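Local coordinates for protein SAM-dependent methyltransferase (Thiobacillus denitrificans, PDB 5EPE) that binds S-adenosyl-L-homocysteine, the spent form of the methyl donor, and probably transfers a methyl group from S-adenosylmethionine to an acceptor, at residues A[68-71]-A[72-76]; A[156-160]-A[161-165]; A[82-85]-A[86-89]. All blocks are in the same frame, centred on the assembly; numbering follows the deposited sequence.

Contact 1: residues A[68-71]-A[72-76]; sequences SQLF and TEQAK. With SAH (S-adenosyl-L-homocysteine), chain B.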
loop_
_atom_site.group_PDB
_atom_site.type_symbol
_atom_site.label_atom_id
_atom_site.label_comp_id
_atom_site.label_asym_id
_atom_site.label_seq_id
_atom_site.Cartn_x
_atom_site.Cartn_y
_atom_site.Cartn_z
ATOM N N SER A 68 2.634 -46.181 -17.143
ATOM C CA SER A 68 3.981 -46.564 -16.679
ATOM C C SER A 68 4.064 -48.076 -16.408
ATOM O O SER A 68 3.260 -48.652 -15.643
ATOM C CB SER A 68 4.335 -45.827 -15.375
ATOM O OG SER A 68 5.552 -46.353 -14.848
ATOM N N GLN A 69 5.071 -48.712 -16.980
ATOM C CA GLN A 69 5.284 -50.126 -16.750
ATOM C C GLN A 69 5.747 -50.362 -15.331
ATOM O O GLN A 69 5.232 -51.231 -14.626
ATOM C CB GLN A 69 6.313 -50.680 -17.745
ATOM C CG GLN A 69 6.263 -52.189 -17.795
ATOM C CD GLN A 69 7.201 -52.796 -18.845
ATOM O OE1 GLN A 69 7.195 -52.399 -20.020
ATOM N NE2 GLN A 69 7.995 -53.770 -18.428
ATOM N N LEU A 70 6.707 -49.548 -14.912
ATOM C CA LEU A 70 7.218 -49.590 -13.529
ATOM C C LEU A 70 6.080 -49.452 -12.503
ATOM O O LEU A 70 5.925 -50.311 -11.623
ATOM C CB LEU A 70 8.290 -48.509 -13.306
ATOM C CG LEU A 70 8.851 -48.462 -11.858
ATOM C CD1 LEU A 70 9.477 -49.802 -11.464
ATOM C CD2 LEU A 70 9.846 -47.329 -11.684
ATOM N N PHE A 71 5.291 -48.388 -12.633
ATOM C CA PHE A 71 4.262 -48.110 -11.623
ATOM C C PHE A 71 3.159 -49.192 -11.642
ATOM O O PHE A 71 2.636 -49.574 -10.601
ATOM C CB PHE A 71 3.623 -46.715 -11.774
ATOM C CG PHE A 71 4.591 -45.535 -11.762
ATOM C CD1 PHE A 71 5.882 -45.612 -11.206
ATOM C CD2 PHE A 71 4.170 -44.300 -12.293
ATOM C CE1 PHE A 71 6.740 -44.518 -11.227
ATOM C CE2 PHE A 71 5.028 -43.191 -12.297
ATOM C CZ PHE A 71 6.321 -43.317 -11.779
ATOM N N THR A 72 2.830 -49.717 -12.814
ATOM C CA THR A 72 1.940 -50.877 -12.913
ATOM C C THR A 72 2.484 -52.099 -12.127
ATOM O O THR A 72 1.739 -52.740 -11.369
ATOM C CB THR A 72 1.616 -51.255 -14.378
ATOM O OG1 THR A 72 0.884 -50.191 -15.010
ATOM C CG2 THR A 72 0.755 -52.514 -14.415
ATOM N N GLU A 73 3.755 -52.387 -12.300
ATOM C CA GLU A 73 4.387 -53.499 -11.570
ATOM C C GLU A 73 4.349 -53.274 -10.064
ATOM O O GLU A 73 4.059 -54.210 -9.302
ATOM C CB GLU A 73 5.817 -53.697 -12.033
ATOM C CG GLU A 73 5.900 -54.221 -13.460
ATOM C CD GLU A 73 7.317 -54.147 -14.050
ATOM O OE1 GLU A 73 8.231 -53.520 -13.435
ATOM O OE2 GLU A 73 7.517 -54.718 -15.152
ATOM N N GLN A 74 4.539 -52.013 -9.640
ATOM C CA GLN A 74 4.481 -51.674 -8.224
ATOM C C GLN A 74 3.087 -51.851 -7.696
ATOM O O GLN A 74 2.895 -52.366 -6.592
ATOM C CB GLN A 74 4.966 -50.223 -7.984
ATOM C CG GLN A 74 6.472 -50.055 -8.320
ATOM C CD GLN A 74 6.986 -48.646 -8.161
ATOM O OE1 GLN A 74 6.202 -47.668 -8.048
ATOM N NE2 GLN A 74 8.322 -48.518 -8.106
ATOM N N ALA A 75 2.103 -51.451 -8.495
ATOM C CA ALA A 75 0.697 -51.571 -8.079
ATOM C C ALA A 75 0.330 -53.039 -7.829
ATOM O O ALA A 75 -0.288 -53.375 -6.821
ATOM C CB ALA A 75 -0.216 -50.985 -9.145
ATOM N N LYS A 76 0.745 -53.879 -8.739
ATOM C CA LYS A 76 0.516 -55.341 -8.591
ATOM C C LYS A 76 1.234 -55.931 -7.357
ATOM O O LYS A 76 0.644 -56.707 -6.601
ATOM C CB LYS A 76 0.971 -56.032 -9.853
ATOM C CG LYS A 76 0.073 -55.770 -11.051
ATOM C CD LYS A 76 0.750 -56.374 -12.282
ATOM C CE LYS A 76 -0.065 -56.287 -13.558
ATOM N NZ LYS A 76 -1.435 -56.886 -13.396
HETATM N N SAH B . -3.266 -41.195 -9.583
HETATM C CA SAH B . -1.855 -41.632 -9.259
HETATM C CB SAH B . -0.891 -41.145 -10.324
HETATM C CG SAH B . -0.796 -39.627 -10.563
HETATM S SD SAH B . 0.619 -39.156 -11.526
HETATM C C SAH B . -1.398 -41.178 -7.891
HETATM O O SAH B . -1.967 -40.214 -7.343
HETATM O OXT SAH B . -0.455 -41.742 -7.298
HETATM C "C5'" SAH B . 0.085 -39.221 -13.261
HETATM C "C4'" SAH B . 0.001 -40.671 -13.745
HETATM O "O4'" SAH B . -0.580 -40.714 -15.056
HETATM C "C3'" SAH B . 1.359 -41.391 -13.835
HETATM O "O3'" SAH B . 1.277 -42.592 -13.045
HETATM C "C2'" SAH B . 1.547 -41.719 -15.319
HETATM O "O2'" SAH B . 2.138 -42.992 -15.534
HETATM C "C1'" SAH B . 0.116 -41.753 -15.784
HETATM N N9 SAH B . -0.196 -41.519 -17.202
HETATM C C8 SAH B . 0.296 -40.525 -18.004
HETATM N N7 SAH B . -0.260 -40.565 -19.194
HETATM C C5 SAH B . -1.156 -41.638 -19.143
HETATM C C6 SAH B . -2.039 -42.209 -20.098
HETATM N N6 SAH B . -2.142 -41.694 -21.344
HETATM N N1 SAH B . -2.811 -43.267 -19.742
HETATM C C2 SAH B . -2.686 -43.764 -18.489
HETATM N N3 SAH B . -1.864 -43.311 -17.520
HETATM C C4 SAH B . -1.122 -42.224 -17.911
#

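Contact 2: residues A[156-160]-A[161-165]; sequences CHANT and ISDFL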
loop_
_atom_site.group_PDB
_atom_site.type_symbol
_atom_site.label_atom_id
_atom_site.label_comp_id
_atom_site.label_asym_id
_atom_site.label_seq_id
_atom_site.Cartn_x
_atom_site.Cartn_y
_atom_site.Cartn_z
ATOM N N CYS A 156 5.805 -23.267 -11.390
ATOM C CA CYS A 156 4.801 -24.245 -10.916
ATOM C C CYS A 156 4.271 -25.160 -12.074
ATOM O O CYS A 156 3.216 -25.761 -11.950
ATOM C CB CYS A 156 3.615 -23.492 -10.234
ATOM S SG CYS A 156 3.956 -22.622 -8.649
ATOM N N HIS A 157 4.993 -25.242 -13.192
ATOM C CA HIS A 157 4.658 -26.139 -14.308
ATOM C C HIS A 157 3.340 -25.786 -15.058
ATOM O O HIS A 157 2.756 -26.658 -15.719
ATOM C CB HIS A 157 4.699 -27.620 -13.854
ATOM N N ALA A 158 2.891 -24.519 -14.942
ATOM C CA ALA A 158 1.834 -23.892 -15.784
ATOM C C ALA A 158 2.504 -23.009 -16.866
ATOM O O ALA A 158 3.676 -22.739 -16.776
ATOM C CB ALA A 158 0.939 -23.030 -14.918
ATOM N N ASN A 159 1.773 -22.546 -17.873
ATOM C CA ASN A 159 2.319 -21.551 -18.817
ATOM C C ASN A 159 2.012 -20.108 -18.406
ATOM O O ASN A 159 2.824 -19.192 -18.614
ATOM C CB ASN A 159 1.733 -21.692 -20.220
ATOM C CG ASN A 159 1.891 -23.060 -20.796
ATOM O OD1 ASN A 159 0.922 -23.641 -21.252
ATOM N ND2 ASN A 159 3.092 -23.572 -20.815
ATOM N N THR A 160 0.795 -19.900 -17.913
ATOM C CA THR A 160 0.323 -18.582 -17.520
ATOM C C THR A 160 -0.458 -18.693 -16.207
ATOM O O THR A 160 -0.878 -19.799 -15.796
ATOM C CB THR A 160 -0.589 -17.939 -18.597
ATOM O OG1 THR A 160 -1.731 -18.772 -18.827
ATOM C CG2 THR A 160 0.142 -17.816 -19.878
ATOM N N ILE A 161 -0.661 -17.541 -15.575
ATOM C CA ILE A 161 -1.475 -17.503 -14.364
ATOM C C ILE A 161 -2.885 -18.010 -14.652
ATOM O O ILE A 161 -3.426 -18.695 -13.837
ATOM C CB ILE A 161 -1.466 -16.113 -13.706
ATOM C CG1 ILE A 161 -0.097 -15.903 -13.075
ATOM C CG2 ILE A 161 -2.489 -15.984 -12.571
ATOM C CD1 ILE A 161 0.117 -14.508 -12.506
ATOM N N SER A 162 -3.433 -17.682 -15.833
ATOM C CA SER A 162 -4.783 -18.109 -16.190
ATOM C C SER A 162 -4.967 -19.638 -16.326
ATOM O O SER A 162 -6.118 -20.078 -16.445
ATOM C CB SER A 162 -5.248 -17.371 -17.460
ATOM O OG SER A 162 -4.365 -17.572 -18.536
ATOM N N ASP A 163 -3.877 -20.445 -16.280
ATOM C CA ASP A 163 -3.987 -21.918 -16.340
ATOM C C ASP A 163 -4.706 -22.475 -15.135
ATOM O O ASP A 163 -5.334 -23.516 -15.245
ATOM C CB ASP A 163 -2.635 -22.644 -16.487
ATOM C CG ASP A 163 -2.132 -22.668 -17.912
ATOM O OD1 ASP A 163 -2.941 -22.791 -18.840
ATOM O OD2 ASP A 163 -0.921 -22.502 -18.136
ATOM N N PHE A 164 -4.623 -21.797 -13.993
ATOM C CA PHE A 164 -5.255 -22.235 -12.737
ATOM C C PHE A 164 -6.096 -21.117 -12.176
ATOM O O PHE A 164 -5.981 -19.967 -12.612
ATOM C CB PHE A 164 -4.235 -22.688 -11.660
ATOM C CG PHE A 164 -3.294 -23.790 -12.125
ATOM C CD1 PHE A 164 -3.758 -24.882 -12.843
ATOM C CD2 PHE A 164 -1.950 -23.722 -11.850
ATOM C CE1 PHE A 164 -2.890 -25.871 -13.350
ATOM C CE2 PHE A 164 -1.076 -24.742 -12.326
ATOM C CZ PHE A 164 -1.552 -25.769 -13.084
ATOM N N LEU A 165 -6.959 -21.475 -11.244
ATOM C CA LEU A 165 -7.867 -20.522 -10.576
ATOM C C LEU A 165 -7.696 -20.622 -9.077
ATOM O O LEU A 165 -7.338 -21.682 -8.550
ATOM C CB LEU A 165 -9.313 -20.888 -10.941
ATOM C CG LEU A 165 -9.666 -20.815 -12.440
ATOM C CD1 LEU A 165 -11.066 -21.270 -12.733
ATOM C CD2 LEU A 165 -9.541 -19.379 -12.918
HETATM O O HOH W 1 -1.789 -22.651 -21.277
#

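Contact 3: residues A[82-85]-A[86-89]; sequences LGVA and GQVK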
loop_
_atom_site.group_PDB
_atom_site.type_symbol
_atom_site.label_atom_id
_atom_site.label_comp_id
_atom_site.label_asym_id
_atom_site.label_seq_id
_atom_site.Cartn_x
_atom_site.Cartn_y
_atom_site.Cartn_z
ATOM N N LEU A 82 -0.793 -56.223 0.342
ATOM C CA LEU A 82 -1.955 -55.869 1.191
ATOM C C LEU A 82 -3.048 -56.948 1.291
ATOM O O LEU A 82 -3.977 -56.831 2.092
ATOM C CB LEU A 82 -2.558 -54.524 0.759
ATOM C CG LEU A 82 -2.036 -53.314 1.518
ATOM C CD1 LEU A 82 -0.551 -53.308 1.759
ATOM C CD2 LEU A 82 -2.451 -52.016 0.816
ATOM N N GLY A 83 -2.943 -57.975 0.484
ATOM C CA GLY A 83 -3.932 -59.049 0.468
ATOM C C GLY A 83 -5.214 -58.719 -0.262
ATOM O O GLY A 83 -6.237 -59.337 0.000
ATOM N N VAL A 84 -5.143 -57.798 -1.226
ATOM C CA VAL A 84 -6.320 -57.348 -1.973
ATOM C C VAL A 84 -6.248 -57.589 -3.470
ATOM O O VAL A 84 -7.055 -57.026 -4.204
ATOM C CB VAL A 84 -6.581 -55.865 -1.710
ATOM C CG1 VAL A 84 -6.841 -55.664 -0.219
ATOM C CG2 VAL A 84 -5.408 -54.999 -2.175
ATOM N N ALA A 85 -5.315 -58.424 -3.939
ATOM C CA ALA A 85 -5.238 -58.733 -5.388
ATOM C C ALA A 85 -6.568 -59.283 -5.976
ATOM O O ALA A 85 -6.864 -59.087 -7.162
ATOM C CB ALA A 85 -4.104 -59.725 -5.676
ATOM N N GLY A 86 -7.365 -59.979 -5.158
ATOM C CA GLY A 86 -8.672 -60.459 -5.592
ATOM C C GLY A 86 -9.680 -59.351 -5.894
ATOM O O GLY A 86 -10.680 -59.589 -6.598
ATOM N N GLN A 87 -9.443 -58.149 -5.348
ATOM C CA GLN A 87 -10.392 -57.071 -5.428
ATOM C C GLN A 87 -9.998 -56.026 -6.495
ATOM O O GLN A 87 -10.874 -55.331 -7.010
ATOM C CB GLN A 87 -10.523 -56.380 -4.054
ATOM C CG GLN A 87 -11.233 -57.192 -3.007
ATOM C CD GLN A 87 -10.945 -56.667 -1.620
ATOM O OE1 GLN A 87 -10.231 -57.293 -0.834
ATOM N NE2 GLN A 87 -11.452 -55.465 -1.330
ATOM N N VAL A 88 -8.706 -55.874 -6.789
ATOM C CA VAL A 88 -8.257 -54.756 -7.638
ATOM C C VAL A 88 -7.297 -55.228 -8.702
ATOM O O VAL A 88 -6.388 -56.022 -8.375
ATOM C CB VAL A 88 -7.655 -53.590 -6.812
ATOM C CG1 VAL A 88 -8.715 -52.980 -5.916
ATOM C CG2 VAL A 88 -6.511 -54.043 -5.929
ATOM N N LYS A 89 -7.523 -54.771 -9.944
ATOM C CA LYS A 89 -6.806 -55.214 -11.148
ATOM C C LYS A 89 -6.095 -54.009 -11.720
ATOM O O LYS A 89 -6.691 -52.936 -11.835
ATOM C CB LYS A 89 -7.801 -55.707 -12.214
ATOM C CG LYS A 89 -7.175 -56.170 -13.538
HETATM O O HOH W 2 -7.559 -60.679 -2.400
HETATM O O HOH W 3 -9.479 -59.867 -0.595
#

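Contact 1: residues A[68-71]-A[72-76]
Ser68 O is gripped twice by Thr72, one turn further along the chain: the backbone N donates from one face of the carbonyl plane and OG1 from the other, at 2.9 Å. The hydroxyl can double back in this way because chi1 of -64° sets OG1 beside its own backbone N, facing the preceding turn. Ser68 is the N-cap of the helix. Its OG, swung anti to the backbone N, accepts from Phe71 N at 3.0 Å along a nearly straight N-H...O line of 173° and is also hydrogen-bonded to Asn8; the same oxygen lies over one face of the Phe71 ring, offset toward the rim. The remaining backbone bonds are those of a regular alpha-helix, among them Glu73 N to Gln69 O and Gln74 N to Leu70 O. On the outer side, Gln69 NE2 makes a weak bond of 3.4 Å to Glu73 OE2, with the amide and carboxylate planes steeply inclined to each other. Gln74 runs alongside Phe71, its amide inclined 30° to the ring and OE1 3.8 Å from Phe71 CD1, while NE2 rests against CD1 of Leu70. Both ends of that amide are held, OE1 by Ser47 and NE2 by the backbone oxygen of Ser12, which fixes the rotation of the group. The ligand meets the start of the helix: Phe71 turns its edge to the ribose, with CD2 3.4 Å from SAH O3', and stacks with His17, whereas Asp66 takes the Ser68 amide and is also hydrogen-bonded to the ligand. A capped helix start beside the ribose, directly after the strand that carries an acidic residue, is the classic cofactor site of Rossmann-like methyltransferases.

Contact 2: residues A[156-160]-A[161-165]
Asp163 N returns to Thr160 O at 3.1 Å, from well above the carbonyl plane, in a short 3-10 turn, 161-163. The side chain of Asp163 then reaches back over the preceding residues. Its OD2 accepts two consecutive amides: Asn159 N, at 2.7 Å, comes in nearly along the C-O axis, whereas Thr160 N, at 3.1 Å, approaches from above the carboxylate plane. With chi1 at -81°, CG lies beside the backbone N of Asp163, the side on which those amides are presented. The other oxygen, OD1, accepts a hydrogen bond from a water that also donates to Asn159 OD1, and it forms a salt bridge with Arg175 of a second subunit. Such a collection of donors would be expected to favour the ionised carboxylate. Near the start of the turn, Thr160 OG1 donates to Ser162 OG over 2.9 Å, and that serine hydroxyl is in turn hydrogen-bonded to Glu228 of a third subunit. Next to the carboxylate the contact becomes apolar. Ala158 CB touches Phe164 CE2 at 3.7 Å, while Trp143 of strand 134-143 meets Phe164 edge-to-face and bonds Ile161 O through its indole NE1. What results is a 3-10 turn pinned by an aspartate that binds upstream main-chain amides, within the loop joining helices 150-155 and 167-177 at a meeting point of three subunits.

Contact 3: residues A[82-85]-A[86-89]
Gly86 opens the return from Val84 toward the strand, its N donating to a water that bridges back to Gly83 O, with 2.9 Å between Gly86 N and that water. At Gln87 the chain closes on itself: Gln87 N donates to Val84 O at 2.9 Å, from well above the carbonyl plane. The Gln87 side chain, with CG beside the backbone N (chi1 -71°) and an extended course beyond it, crosses Val84, bringing OE1 to 3.8 Å from Val84 CG1. A second water donates to OE1 and, more weakly, to Gly83 O, so two waters span the mouth of the turn. The far end of the amide is bound as well, since NE2 donates to the backbone oxygens of Ile60 and Ala55. Val88 N then adds a longer bond of 3.3 Å to Val84 O; it lies almost in line with the carbonyl, although its N-H...O angle is only 136°. This one oxygen therefore accepts from two successive amides. The CG2 methyls of Val84 and Val88 meet at 4.0 Å. Gly83, with positive phi, ends helix 69-82 in a Schellman motif just upstream. Both valines pack between Ala79 of that helix and Ala55 of helix 49-58, while Gln87 and Lys89 pair with strand 61-66, setting strand 88-92 at the edge of the chain's sheet.

In the fold
From the N terminus, contact 1 comes first, at the start of helix 69-82, where the chain leaves strand 61-66 beside the ligand. Contact 3 follows at the other end of that helix and closes the turn into strand 88-92, so the two bracket the helical crossover of one beta-alpha-beta unit, with centres about 14 Å apart. Contact 2 lies much later, in the loop from helix 150-155 to helix 167-177, across the chain's centre and about 30 Å from contact 1 between centres. The three are strictly in series: none nests within or crosses another. Contact 1 borders the ligand pocket, contact 3 lies away from it, and contact 2 faces neighbouring subunits.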